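Long-range contacts in endoglucanase family 5 (Clostridium acetobutylicum ATCC 824, PDB 6PZ7), which probably hydrolyses internal glycosidic bonds of cellulose and related plant polysaccharides as a broad-specificity endoglucanase of glycoside hydrolase family 5, subfamily 4: residues A43-I48 and I90-Y95; V56-S61 and M94-N99; L144-I149 and Y195-A200; H221-Y226 and I267-S272. All blocks are in the same frame, centred on the assembly; numbering follows the deposited sequence.

Interaction 1 of 4, residues A43-I48 and I90-Y95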
loop_
_atom_site.group_PDB
_atom_site.type_symbol
_atom_site.label_atom_id
_atom_site.label_comp_id
_atom_site.label_asym_id
_atom_site.label_seq_id
_atom_site.Cartn_x
_atom_site.Cartn_y
_atom_site.Cartn_z
ATOM N N ALA A 43 8.165 8.747 18.184
ATOM C CA ALA A 43 8.356 10.153 17.831
ATOM C C ALA A 43 8.299 10.373 16.319
ATOM O O ALA A 43 7.819 11.407 15.848
ATOM C CB ALA A 43 9.675 10.662 18.381
ATOM N N MET A 44 8.789 9.418 15.534
ATOM C CA MET A 44 8.678 9.526 14.075
ATOM C C MET A 44 7.212 9.522 13.651
ATOM O O MET A 44 6.771 10.328 12.824
ATOM C CB MET A 44 9.437 8.368 13.405
ATOM C CG MET A 44 10.941 8.410 13.593
ATOM S SD MET A 44 11.667 6.849 13.026
ATOM C CE MET A 44 13.275 6.966 13.835
ATOM N N ILE A 45 6.431 8.597 14.217
ATOM C CA ILE A 45 5.005 8.501 13.877
ATOM C C ILE A 45 4.242 9.734 14.374
ATOM O O ILE A 45 3.323 10.236 13.698
ATOM C CB ILE A 45 4.427 7.173 14.393
ATOM C CG1 ILE A 45 5.172 5.990 13.781
ATOM C CG2 ILE A 45 2.929 7.111 14.162
ATOM C CD1 ILE A 45 5.184 5.953 12.252
ATOM N N ASP A 46 4.637 10.288 15.524
ATOM C CA ASP A 46 4.050 11.536 15.996
ATOM C C ASP A 46 4.255 12.663 14.975
ATOM O O ASP A 46 3.376 13.519 14.805
ATOM C CB ASP A 46 4.688 11.942 17.341
ATOM C CG ASP A 46 4.297 11.072 18.511
ATOM O OD1 ASP A 46 3.368 10.240 18.449
ATOM O OD2 ASP A 46 4.932 11.238 19.577
ATOM N N LYS A 47 5.417 12.702 14.325
ATOM C CA LYS A 47 5.651 13.726 13.300
ATOM C C LYS A 47 4.632 13.596 12.165
ATOM O O LYS A 47 4.140 14.593 11.629
ATOM C CB LYS A 47 7.058 13.533 12.739
ATOM C CG LYS A 47 7.653 14.711 12.023
ATOM C CD LYS A 47 8.242 15.736 12.980
ATOM C CE LYS A 47 8.813 16.807 12.137
ATOM N NZ LYS A 47 9.188 17.972 12.913
ATOM N N ILE A 48 4.337 12.362 11.768
ATOM C CA ILE A 48 3.341 12.102 10.728
ATOM C C ILE A 48 1.977 12.630 11.130
ATOM O O ILE A 48 1.303 13.327 10.353
ATOM C CB ILE A 48 3.276 10.588 10.421
ATOM C CG1 ILE A 48 4.658 10.002 10.091
ATOM C CG2 ILE A 48 2.212 10.279 9.378
ATOM C CD1 ILE A 48 5.367 10.695 8.997
ATOM N N ILE A 90 -1.815 3.437 15.878
ATOM C CA ILE A 90 -3.140 3.354 16.488
ATOM C C ILE A 90 -3.226 4.276 17.684
ATOM O O ILE A 90 -4.262 4.931 17.895
ATOM C CB ILE A 90 -3.484 1.886 16.828
ATOM C CG1 ILE A 90 -3.622 1.026 15.537
ATOM C CG2 ILE A 90 -4.712 1.779 17.709
ATOM C CD1 ILE A 90 -4.777 1.384 14.652
ATOM N N GLN A 91 -2.177 4.327 18.514
ATOM C CA GLN A 91 -2.175 5.209 19.680
ATOM C C GLN A 91 -2.203 6.685 19.300
ATOM O O GLN A 91 -2.559 7.523 20.145
ATOM C CB GLN A 91 -0.928 4.939 20.534
ATOM C CG GLN A 91 -0.976 3.627 21.253
ATOM C CD GLN A 91 0.328 3.205 21.872
ATOM O OE1 GLN A 91 1.360 3.881 21.727
ATOM N NE2 GLN A 91 0.324 2.077 22.560
ATOM N N ASP A 92 -1.844 7.030 18.079
ATOM C CA ASP A 92 -1.953 8.383 17.558
ATOM C C ASP A 92 -3.291 8.615 16.856
ATOM O O ASP A 92 -3.439 9.638 16.152
ATOM C CB ASP A 92 -0.768 8.748 16.667
ATOM C CG ASP A 92 0.460 9.114 17.451
ATOM O OD1 ASP A 92 0.451 9.138 18.702
ATOM O OD2 ASP A 92 1.518 9.390 16.824
ATOM N N HIS A 93 -4.249 7.715 16.994
ATOM C CA HIS A 93 -5.590 7.881 16.452
ATOM C C HIS A 93 -5.564 8.086 14.937
ATOM O O HIS A 93 -6.296 8.914 14.388
ATOM C CB HIS A 93 -6.363 8.966 17.204
ATOM C CG HIS A 93 -6.624 8.603 18.627
ATOM N ND1 HIS A 93 -7.455 7.570 18.994
ATOM C CD2 HIS A 93 -6.117 9.105 19.772
ATOM C CE1 HIS A 93 -7.497 7.496 20.320
ATOM N NE2 HIS A 93 -6.674 8.395 20.805
ATOM N N MET A 94 -4.712 7.344 14.245
ATOM C CA MET A 94 -4.682 7.244 12.797
ATOM C C MET A 94 -5.126 5.842 12.385
ATOM O O MET A 94 -5.134 4.896 13.184
ATOM C CB MET A 94 -3.283 7.516 12.265
ATOM C CG MET A 94 -2.880 8.979 12.482
ATOM S SD MET A 94 -1.321 9.466 11.675
ATOM C CE MET A 94 -0.140 8.564 12.680
ATOM N N TYR A 95 -5.500 5.716 11.117
ATOM C CA TYR A 95 -5.640 4.411 10.482
ATOM C C TYR A 95 -4.272 3.816 10.234
ATOM O O TYR A 95 -3.332 4.533 9.875
ATOM C CB TYR A 95 -6.393 4.530 9.133
ATOM C CG TYR A 95 -7.858 4.801 9.309
ATOM C CD1 TYR A 95 -8.343 6.103 9.464
ATOM C CD2 TYR A 95 -8.774 3.765 9.331
ATOM C CE1 TYR A 95 -9.693 6.346 9.646
ATOM C CE2 TYR A 95 -10.129 3.994 9.525
ATOM C CZ TYR A 95 -10.578 5.285 9.709
ATOM O OH TYR A 95 -11.938 5.466 9.908
#
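D46 and D92 face each other because both carboxyl groups swing the same way, each CG standing anti to its own carbonyl carbon (chi1 -71° and -79°). D46 OD1 and D92 OD2 end up 2.6 Å apart, the two flat groups being turned by 33°. K42, one turn earlier on the helix of D46, forms salt bridges with OD1 of both aspartates and would be expected to stabilise negative charge here. D92 OD2 also lies over the helix backbone, 3.7 Å from the carbonyl carbon of I45.

Beneath this polar pair the contact turns apolar. The M94 chain runs straight out and then folds at its last torsion, turning CE to within 3.7 Å of I45 CG2. The sulphur takes the next place along the helix, with M94 SD 4.3 Å from I48 CG2. Y88 and V89 of helix 76-91 extend the packing around I45, and V56 of the neighbouring strand touches both I48 and M94. K49 NZ reaches across to the carbonyl oxygen of D92. Helix 42-51 thus packs on the loop that leads from helix 76-91, the next outer helix of the TIM barrel, into strand 95-99.

Interaction 2 of 4, residues V56-S61 and M94-N99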
loop_
_atom_site.group_PDB
_atom_site.type_symbol
_atom_site.label_atom_id
_atom_site.label_comp_id
_atom_site.label_asym_id
_atom_site.label_seq_id
_atom_site.Cartn_x
_atom_site.Cartn_y
_atom_site.Cartn_z
ATOM N N VAL A 56 -1.248 5.700 8.279
ATOM C CA VAL A 56 0.088 5.181 8.014
ATOM C C VAL A 56 -0.055 3.781 7.455
ATOM O O VAL A 56 -0.702 2.926 8.069
ATOM C CB VAL A 56 0.964 5.198 9.283
ATOM C CG1 VAL A 56 2.287 4.538 8.998
ATOM C CG2 VAL A 56 1.156 6.628 9.746
ATOM N N ARG A 57 0.550 3.554 6.305
ATOM C CA ARG A 57 0.670 2.206 5.764
ATOM C C ARG A 57 1.985 1.625 6.266
ATOM O O ARG A 57 3.033 2.286 6.212
ATOM C CB ARG A 57 0.575 2.215 4.231
ATOM C CG ARG A 57 0.739 0.821 3.566
ATOM C CD ARG A 57 0.202 0.862 2.168
ATOM N NE ARG A 57 0.360 -0.369 1.378
ATOM C CZ ARG A 57 1.347 -0.599 0.533
ATOM N NH1 ARG A 57 2.406 0.188 0.430
ATOM N NH2 ARG A 57 1.266 -1.640 -0.276
ATOM N N ILE A 58 1.909 0.402 6.779
ATOM C CA ILE A 58 3.009 -0.325 7.404
ATOM C C ILE A 58 3.278 -1.553 6.538
ATOM O O ILE A 58 2.728 -2.646 6.782
ATOM C CB ILE A 58 2.671 -0.717 8.852
ATOM C CG1 ILE A 58 2.247 0.486 9.695
ATOM C CG2 ILE A 58 3.872 -1.427 9.467
ATOM C CD1 ILE A 58 1.634 0.122 11.048
ATOM N N PRO A 59 4.095 -1.415 5.507
ATOM C CA PRO A 59 4.435 -2.583 4.698
ATOM C C PRO A 59 5.256 -3.544 5.525
ATOM O O PRO A 59 6.198 -3.140 6.213
ATOM C CB PRO A 59 5.236 -1.987 3.549
ATOM C CG PRO A 59 5.633 -0.644 3.966
ATOM C CD PRO A 59 4.689 -0.168 5.006
ATOM N N VAL A 60 4.949 -4.823 5.436
ATOM C CA VAL A 60 5.673 -5.856 6.180
ATOM C C VAL A 60 6.011 -7.003 5.247
ATOM O O VAL A 60 5.112 -7.604 4.643
ATOM C CB VAL A 60 4.896 -6.396 7.396
ATOM C CG1 VAL A 60 5.723 -7.463 8.122
ATOM C CG2 VAL A 60 4.530 -5.254 8.342
ATOM N N SER A 61 7.296 -7.318 5.138
ATOM C CA SER A 61 7.748 -8.485 4.382
ATOM C C SER A 61 7.936 -9.631 5.365
ATOM O O SER A 61 8.730 -9.520 6.303
ATOM C CB SER A 61 9.043 -8.179 3.634
ATOM O OG SER A 61 8.806 -7.176 2.639
ATOM N N MET A 94 -4.712 7.344 14.245
ATOM C CA MET A 94 -4.682 7.244 12.797
ATOM C C MET A 94 -5.126 5.842 12.385
ATOM O O MET A 94 -5.134 4.896 13.184
ATOM C CB MET A 94 -3.283 7.516 12.265
ATOM C CG MET A 94 -2.880 8.979 12.482
ATOM S SD MET A 94 -1.321 9.466 11.675
ATOM C CE MET A 94 -0.140 8.564 12.680
ATOM N N TYR A 95 -5.500 5.716 11.117
ATOM C CA TYR A 95 -5.640 4.411 10.482
ATOM C C TYR A 95 -4.272 3.816 10.234
ATOM O O TYR A 95 -3.332 4.533 9.875
ATOM C CB TYR A 95 -6.393 4.530 9.133
ATOM C CG TYR A 95 -7.858 4.801 9.309
ATOM C CD1 TYR A 95 -8.343 6.103 9.464
ATOM C CD2 TYR A 95 -8.774 3.765 9.331
ATOM C CE1 TYR A 95 -9.693 6.346 9.646
ATOM C CE2 TYR A 95 -10.129 3.994 9.525
ATOM C CZ TYR A 95 -10.578 5.285 9.709
ATOM O OH TYR A 95 -11.938 5.466 9.908
ATOM N N ALA A 96 -4.159 2.497 10.428
ATOM C CA ALA A 96 -2.969 1.726 10.112
ATOM C C ALA A 96 -3.358 0.703 9.052
ATOM O O ALA A 96 -4.370 0.006 9.213
ATOM C CB ALA A 96 -2.428 1.004 11.351
ATOM N N ILE A 97 -2.569 0.584 7.981
ATOM C CA ILE A 97 -2.722 -0.477 6.979
ATOM C C ILE A 97 -1.589 -1.462 7.183
ATOM O O ILE A 97 -0.416 -1.080 7.106
ATOM C CB ILE A 97 -2.712 0.072 5.533
ATOM C CG1 ILE A 97 -3.823 1.081 5.274
ATOM C CG2 ILE A 97 -2.806 -1.121 4.545
ATOM C CD1 ILE A 97 -3.568 1.897 4.006
ATOM N N LEU A 98 -1.912 -2.717 7.467
ATOM C CA LEU A 98 -0.938 -3.781 7.682
ATOM C C LEU A 98 -1.057 -4.760 6.526
ATOM O O LEU A 98 -2.158 -5.264 6.267
ATOM C CB LEU A 98 -1.229 -4.475 9.014
ATOM C CG LEU A 98 -0.338 -5.653 9.349
ATOM C CD1 LEU A 98 1.092 -5.257 9.568
ATOM C CD2 LEU A 98 -0.840 -6.405 10.563
ATOM N N ASN A 99 0.056 -5.052 5.856
ATOM C CA ASN A 99 -0.009 -5.903 4.653
ATOM C C ASN A 99 0.921 -7.109 4.731
ATOM O O ASN A 99 1.574 -7.384 5.747
ATOM C CB ASN A 99 0.218 -5.096 3.370
ATOM C CG ASN A 99 1.660 -4.753 3.096
ATOM O OD1 ASN A 99 2.556 -5.162 3.819
ATOM N ND2 ASN A 99 1.904 -4.014 2.010
#
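The stem of R57 lies against I97, CG 4.0 Å from CB, on the face of the sheet that looks into the barrel. Strands 56-58 and 95-99 are the parallel pair of a beta-alpha-beta unit closed by helix 76-91, and they run 19° apart. V56, I58, A96 and L98 share the opposite face, where I58 CD1 lies 4.2 Å from A96 CB. V82 and V89 of the connecting helix cover this outer layer, V82 at L98 and V89 at V56 and A96. At one end of the pair the M94 methyl, CE, sits 3.7 Å from V56 CG2; at the other, V60 CG2 meets L98 CD1 tip to tip.

Between the two faces runs a regular parallel ladder: V56 N donates to Y95 O, I97 N to V56 O, and I58 N to I97 O at 2.8 Å. The next rung is missing. I58 O stands 3.7 Å from N99 N, a buried amide that has no partner, and the N99 side chain takes over the link. Its CG lies between the backbone N and the carbonyl carbon (chi1 78°), and this brings OD1 back to V60 N, an almost straight bond of 2.9 Å.

The guanidinium of R57 is gripped by N21, Q142, N145 and Q269, so the arginine ties several strands together inside the barrel. Q142 OE1 also accepts from N99 ND2. Over one face of the guanidinium, N99 ND2 comes within 3.4 Å of R57 NH2, a meeting of two donors with the amide and guanidinium planes 83° apart.

Interaction 3 of 4, residues L144-I149 and Y195-A200. With EDO (1,2-ethanediol), chain C; EDO (1,2-ethanediol), chain D.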
loop_
_atom_site.group_PDB
_atom_site.type_symbol
_atom_site.label_atom_id
_atom_site.label_comp_id
_atom_site.label_asym_id
_atom_site.label_seq_id
_atom_site.Cartn_x
_atom_site.Cartn_y
_atom_site.Cartn_z
ATOM N N LEU A 144 -2.238 -8.427 -0.007
ATOM C CA LEU A 144 -1.076 -8.586 -0.856
ATOM C C LEU A 144 -0.649 -7.198 -1.293
ATOM O O LEU A 144 -1.474 -6.282 -1.390
ATOM C CB LEU A 144 -1.421 -9.413 -2.094
ATOM C CG LEU A 144 -2.023 -10.809 -1.871
ATOM C CD1 LEU A 144 -2.548 -11.364 -3.166
ATOM C CD2 LEU A 144 -0.960 -11.715 -1.281
ATOM N N ASN A 145 0.636 -7.041 -1.637
ATOM C CA ASN A 145 1.170 -5.743 -2.066
ATOM C C ASN A 145 1.070 -5.586 -3.584
ATOM O O ASN A 145 0.135 -4.959 -4.096
ATOM C CB ASN A 145 2.620 -5.620 -1.582
ATOM C CG ASN A 145 3.285 -4.394 -2.128
ATOM O OD1 ASN A 145 2.701 -3.325 -2.101
ATOM N ND2 ASN A 145 4.499 -4.511 -2.596
ATOM N N GLU A 146 2.020 -6.147 -4.322
ATOM C CA GLU A 146 2.065 -6.093 -5.779
ATOM C C GLU A 146 2.248 -7.513 -6.308
ATOM O O GLU A 146 3.312 -7.890 -6.833
ATOM C CB GLU A 146 3.201 -5.190 -6.233
ATOM C CG GLU A 146 2.923 -3.728 -5.877
ATOM C CD GLU A 146 3.958 -2.758 -6.327
ATOM O OE1 GLU A 146 5.005 -3.177 -6.883
ATOM O OE2 GLU A 146 3.794 -1.524 -6.107
ATOM N N PRO A 147 1.257 -8.371 -6.100
ATOM C CA PRO A 147 1.441 -9.789 -6.440
ATOM C C PRO A 147 1.619 -9.937 -7.941
ATOM O O PRO A 147 0.856 -9.389 -8.733
ATOM C CB PRO A 147 0.136 -10.441 -5.957
ATOM C CG PRO A 147 -0.904 -9.331 -5.993
ATOM C CD PRO A 147 -0.098 -8.085 -5.569
ATOM N N ARG A 148 2.618 -10.706 -8.345
ATOM C CA ARG A 148 3.039 -10.729 -9.739
ATOM C C ARG A 148 4.065 -11.826 -9.944
ATOM O O ARG A 148 4.518 -12.463 -8.984
ATOM C CB ARG A 148 3.628 -9.376 -10.120
ATOM C CG ARG A 148 4.977 -9.076 -9.455
ATOM C CD ARG A 148 5.348 -7.607 -9.561
ATOM N NE ARG A 148 6.696 -7.328 -9.099
ATOM C CZ ARG A 148 7.040 -7.196 -7.840
ATOM N NH1 ARG A 148 6.171 -7.260 -6.865
ATOM N NH2 ARG A 148 8.330 -6.997 -7.542
ATOM N N ILE A 149 4.431 -12.027 -11.208
ATOM C CA ILE A 149 5.494 -12.952 -11.605
ATOM C C ILE A 149 6.734 -12.136 -11.948
ATOM O O ILE A 149 6.810 -11.496 -13.008
ATOM C CB ILE A 149 5.066 -13.860 -12.767
ATOM C CG1 ILE A 149 3.798 -14.634 -12.394
ATOM C CG2 ILE A 149 6.229 -14.795 -13.156
ATOM C CD1 ILE A 149 3.943 -15.581 -11.298
ATOM N N TYR A 195 -3.438 -7.401 -10.046
ATOM C CA TYR A 195 -2.097 -7.878 -10.401
ATOM C C TYR A 195 -1.139 -6.696 -10.306
ATOM O O TYR A 195 -1.352 -5.663 -10.931
ATOM C CB TYR A 195 -2.106 -8.422 -11.845
ATOM C CG TYR A 195 -0.747 -8.972 -12.259
ATOM C CD1 TYR A 195 0.269 -8.146 -12.672
ATOM C CD2 TYR A 195 -0.496 -10.343 -12.231
ATOM C CE1 TYR A 195 1.518 -8.632 -13.025
ATOM C CE2 TYR A 195 0.759 -10.841 -12.581
ATOM C CZ TYR A 195 1.749 -9.989 -12.991
ATOM O OH TYR A 195 3.008 -10.462 -13.332
ATOM N N ALA A 196 -0.079 -6.861 -9.504
ATOM C CA ALA A 196 0.961 -5.857 -9.265
ATOM C C ALA A 196 0.426 -4.539 -8.699
ATOM O O ALA A 196 1.129 -3.536 -8.764
ATOM C CB ALA A 196 1.830 -5.621 -10.490
ATOM N N ALA A 197 -0.795 -4.513 -8.192
ATOM C CA ALA A 197 -1.488 -3.275 -7.846
ATOM C C ALA A 197 -1.570 -2.332 -9.038
ATOM O O ALA A 197 -1.650 -1.118 -8.903
ATOM C CB ALA A 197 -0.931 -2.598 -6.586
ATOM N N SER A 198 -1.562 -2.895 -10.248
ATOM C CA SER A 198 -1.559 -2.134 -11.483
ATOM C C SER A 198 -2.910 -1.495 -11.777
ATOM O O SER A 198 -3.968 -2.068 -11.558
ATOM C CB SER A 198 -1.214 -3.079 -12.629
ATOM O OG SER A 198 -1.127 -2.386 -13.860
ATOM N N THR A 199 -2.844 -0.342 -12.427
ATOM C CA THR A 199 -3.996 0.351 -13.007
ATOM C C THR A 199 -4.196 -0.010 -14.478
ATOM O O THR A 199 -5.075 0.558 -15.128
ATOM C CB THR A 199 -3.874 1.880 -12.865
ATOM O OG1 THR A 199 -2.678 2.295 -13.532
ATOM C CG2 THR A 199 -3.818 2.269 -11.408
ATOM N N ALA A 200 -3.444 -0.962 -15.019
ATOM C CA ALA A 200 -3.664 -1.403 -16.393
ATOM C C ALA A 200 -5.120 -1.802 -16.553
ATOM O O ALA A 200 -5.713 -2.442 -15.681
ATOM C CB ALA A 200 -2.753 -2.577 -16.724
HETATM C C1 EDO C . 7.156 -0.441 -7.759
HETATM O O1 EDO C . 7.086 -1.549 -6.847
HETATM C C2 EDO C . 6.196 0.662 -7.356
HETATM O O2 EDO C . 4.850 0.287 -7.657
HETATM C C1 EDO D . 3.411 -0.176 -10.258
HETATM O O1 EDO D . 3.557 1.087 -9.635
HETATM C C2 EDO D . 1.994 -0.678 -9.986
HETATM O O2 EDO D . 1.947 -1.909 -10.680
#
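P147 and Y195 meet in a loop-to-loop contact, beyond the ends of the neighbouring barrel strands 139-142 and 190-193. The carbonyl oxygen of P147 does double duty: it accepts the A196 N-H at 2.8 Å, and it hangs over the centre of the Y195 ring, 3.8 Å above the plane. With its CG anti to the backbone N (chi1 -178°), the tyrosine reaches along the opposite loop until OH receives the I149 N-H at 3.0 Å in a perfectly straight bond. R148 CB packs close to the same hydroxyl. Helix 161-180 adds S163 and I167 to the surroundings of the ring.

N145, E146 and P147 form the Asn-Glu-Pro sequence that in family 5 follows the fourth strand of the TIM barrel and carries the acid/base glutamate, a role E146 probably has here. The second loop packs against E146; in it A196 and A197 both adopt left-handed backbone conformations and S198 N bonds back to Y195 O. E146 CG rests 3.4 Å from A196 O, while A197 CB touches the carbonyl oxygen of N145.

The carboxylate of E146 reaches a 1,2-ethanediol, probably from the crystallisation liquor, whose two hydroxyls each bond one oxygen, O1 to OE1 and O2 to OE2; OE2 is held as well by H221. A second ethanediol, probably of the same origin, donates O2 to A196 O at 2.6 Å. R148, its chain extended from CG to NE, brings NH1 into a hydrogen bond with the carbonyl oxygen of E146 at 2.9 Å, within the guanidinium plane, and its NE forms a salt bridge with E155.

Interaction 4 of 4, residues H221-Y226 and I267-S272. Unlike the reference sequence in segment 267-272: Q269 (reference Glu).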
loop_
_atom_site.group_PDB
_atom_site.type_symbol
_atom_site.label_atom_id
_atom_site.label_comp_id
_atom_site.label_asym_id
_atom_site.label_seq_id
_atom_site.Cartn_x
_atom_site.Cartn_y
_atom_site.Cartn_z
ATOM N N HIS A 221 -1.605 1.048 -7.017
ATOM C CA HIS A 221 -0.391 1.848 -6.865
ATOM C C HIS A 221 -0.180 2.584 -8.178
ATOM O O HIS A 221 -0.334 1.989 -9.257
ATOM C CB HIS A 221 0.823 1.003 -6.540
ATOM C CG HIS A 221 0.695 0.291 -5.231
ATOM N ND1 HIS A 221 1.603 -0.663 -4.829
ATOM C CD2 HIS A 221 -0.229 0.371 -4.237
ATOM C CE1 HIS A 221 1.245 -1.128 -3.639
ATOM N NE2 HIS A 221 0.128 -0.534 -3.266
ATOM N N MET A 222 0.112 3.891 -8.131
ATOM C CA MET A 222 0.192 4.675 -9.361
ATOM C C MET A 222 1.134 5.869 -9.181
ATOM O O MET A 222 0.738 6.957 -8.726
ATOM C CB MET A 222 -1.206 5.124 -9.773
ATOM C CG MET A 222 -1.246 5.746 -11.176
ATOM S SD MET A 222 -2.840 6.170 -11.861
ATOM C CE MET A 222 -3.094 7.735 -11.065
ATOM N N TYR A 223 2.370 5.673 -9.599
ATOM C CA TYR A 223 3.405 6.691 -9.521
ATOM C C TYR A 223 3.402 7.475 -10.829
ATOM O O TYR A 223 4.310 7.382 -11.655
ATOM C CB TYR A 223 4.764 6.078 -9.257
ATOM C CG TYR A 223 4.965 5.412 -7.920
ATOM C CD1 TYR A 223 5.736 6.008 -6.943
ATOM C CD2 TYR A 223 4.432 4.139 -7.638
ATOM C CE1 TYR A 223 5.993 5.376 -5.745
ATOM C CE2 TYR A 223 4.682 3.504 -6.426
ATOM C CZ TYR A 223 5.469 4.125 -5.490
ATOM O OH TYR A 223 5.769 3.517 -4.301
ATOM N N ALA A 224 2.365 8.215 -11.030
ATOM C CA ALA A 224 2.130 8.916 -12.297
ATOM C C ALA A 224 2.534 10.387 -12.218
ATOM O O ALA A 224 2.414 11.014 -11.158
ATOM C CB ALA A 224 0.643 8.844 -12.663
ATOM N N PRO A 225 2.949 10.978 -13.344
ATOM C CA PRO A 225 3.344 10.306 -14.590
ATOM C C PRO A 225 4.714 9.680 -14.417
ATOM O O PRO A 225 5.622 10.271 -13.808
ATOM C CB PRO A 225 3.379 11.447 -15.609
ATOM C CG PRO A 225 3.679 12.680 -14.797
ATOM C CD PRO A 225 3.160 12.432 -13.401
ATOM N N TYR A 226 4.874 8.476 -14.961
ATOM C CA TYR A 226 6.067 7.663 -14.763
ATOM C C TYR A 226 7.363 8.418 -15.028
ATOM O O TYR A 226 8.325 8.353 -14.236
ATOM C CB TYR A 226 5.980 6.430 -15.673
ATOM C CG TYR A 226 7.234 5.585 -15.676
ATOM C CD1 TYR A 226 8.199 5.760 -16.641
ATOM C CD2 TYR A 226 7.449 4.633 -14.685
ATOM C CE1 TYR A 226 9.364 4.991 -16.653
ATOM C CE2 TYR A 226 8.620 3.864 -14.675
ATOM C CZ TYR A 226 9.552 4.055 -15.660
ATOM O OH TYR A 226 10.705 3.279 -15.660
ATOM N N ILE A 267 -5.370 4.459 -3.301
ATOM C CA ILE A 267 -4.077 4.443 -3.989
ATOM C C ILE A 267 -3.033 4.359 -2.880
ATOM O O ILE A 267 -2.638 5.364 -2.268
ATOM C CB ILE A 267 -3.907 5.632 -4.921
ATOM C CG1 ILE A 267 -4.913 5.521 -6.079
ATOM C CG2 ILE A 267 -2.473 5.685 -5.429
ATOM C CD1 ILE A 267 -4.958 6.737 -7.005
ATOM N N GLY A 268 -2.591 3.132 -2.574
ATOM C CA GLY A 268 -1.759 2.891 -1.422
ATOM C C GLY A 268 -0.310 3.232 -1.591
ATOM O O GLY A 268 0.428 3.242 -0.589
ATOM N N GLN A 269 0.131 3.533 -2.808
ATOM C CA GLN A 269 1.448 4.101 -3.088
ATOM C C GLN A 269 1.316 5.074 -4.248
ATOM O O GLN A 269 0.829 4.718 -5.329
ATOM C CB GLN A 269 2.496 3.067 -3.467
ATOM C CG GLN A 269 2.750 2.008 -2.376
ATOM C CD GLN A 269 3.846 1.013 -2.676
ATOM O OE1 GLN A 269 3.925 -0.038 -1.997
ATOM N NE2 GLN A 269 4.617 1.244 -3.666
ATOM N N PHE A 270 1.861 6.277 -4.047
ATOM C CA PHE A 270 2.179 7.230 -5.118
ATOM C C PHE A 270 3.359 8.041 -4.619
ATOM O O PHE A 270 3.725 7.971 -3.452
ATOM C CB PHE A 270 0.999 8.097 -5.523
ATOM C CG PHE A 270 0.722 9.298 -4.625
ATOM C CD1 PHE A 270 0.406 9.176 -3.292
ATOM C CD2 PHE A 270 0.750 10.585 -5.168
ATOM C CE1 PHE A 270 0.165 10.271 -2.495
ATOM C CE2 PHE A 270 0.489 11.688 -4.375
ATOM C CZ PHE A 270 0.189 11.526 -3.041
ATOM N N GLY A 271 3.939 8.859 -5.475
ATOM C CA GLY A 271 5.045 9.709 -5.070
ATOM C C GLY A 271 5.897 10.084 -6.255
ATOM O O GLY A 271 5.619 9.706 -7.396
ATOM N N SER A 272 6.954 10.838 -5.957
ATOM C CA SER A 272 7.958 11.226 -6.953
ATOM C C SER A 272 9.320 11.235 -6.303
ATOM O O SER A 272 9.439 11.469 -5.092
ATOM C CB SER A 272 7.628 12.614 -7.533
ATOM O OG SER A 272 7.646 13.614 -6.496
HETATM O O HOH W 1 3.054 10.405 -8.428
#
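Stacking dominates where H221 meets Q269. The Q269 chain passes over one face of the imidazole, with CG 3.6 Å from the ring centroid and almost on its normal, a CH-pi contact. Its extended chain then lays the amide nearly flat on the histidine, the planes 17° apart, and places OE1 3.3 Å from H221 CE1. Y223 adds a second aromatic surface: F270 CA lies over the centre of the tyrosine ring, and Q269 CB approaches its hydroxyl end.

Among the hydrogen bonds, M222 N donates to Q269 O at 3.0 Å and joins the two backbones. Q269 NE2 reaches the edge of the tyrosine, in the ring plane, 2.6 Å from Y223 OH; this bond is bent (127°) and weak, and the amide stands almost perpendicular to the ring. Further out, one water donates to both A224 O and G271 O, bridging the loops just before a cis peptide at P225.

Q269, where the reference sequence has glutamate, lies next to the end of strand 265-270, the seventh of the TIM barrel and the usual place of the family 5 nucleophile. With H221 ND1 bonded to E146 and Q269 OE1 to R57, the arrangement is consistent with an active-site network in which the stacking on H221 and the bond from R57 to OE1 probably hold the amide's rotation, with Y223 OH adding a weak bond.

Interaction 1 lies in the outer layer, mostly buried, where a helix meets the loop after the next helix through carboxyl groups and apolar tips, whereas interaction 2 is wholly buried in the barrel wall. M94 takes part in both, its methyl touching the helix in one and V56 of the strand in the other. Interactions 3 and 4 probably belong to the catalytic end of the barrel, and neither touches interaction 1. They join directly through E146 OE2 and H221 ND1, 2.7 Å apart, and through A197 O and H221 N. R57 connects interaction 2 to both. Chemistry follows place: mostly aliphatic packing and a parallel ladder that ends in a side-chain bond in the wall, irregular loops with rings, amides and carboxylate at the mouth.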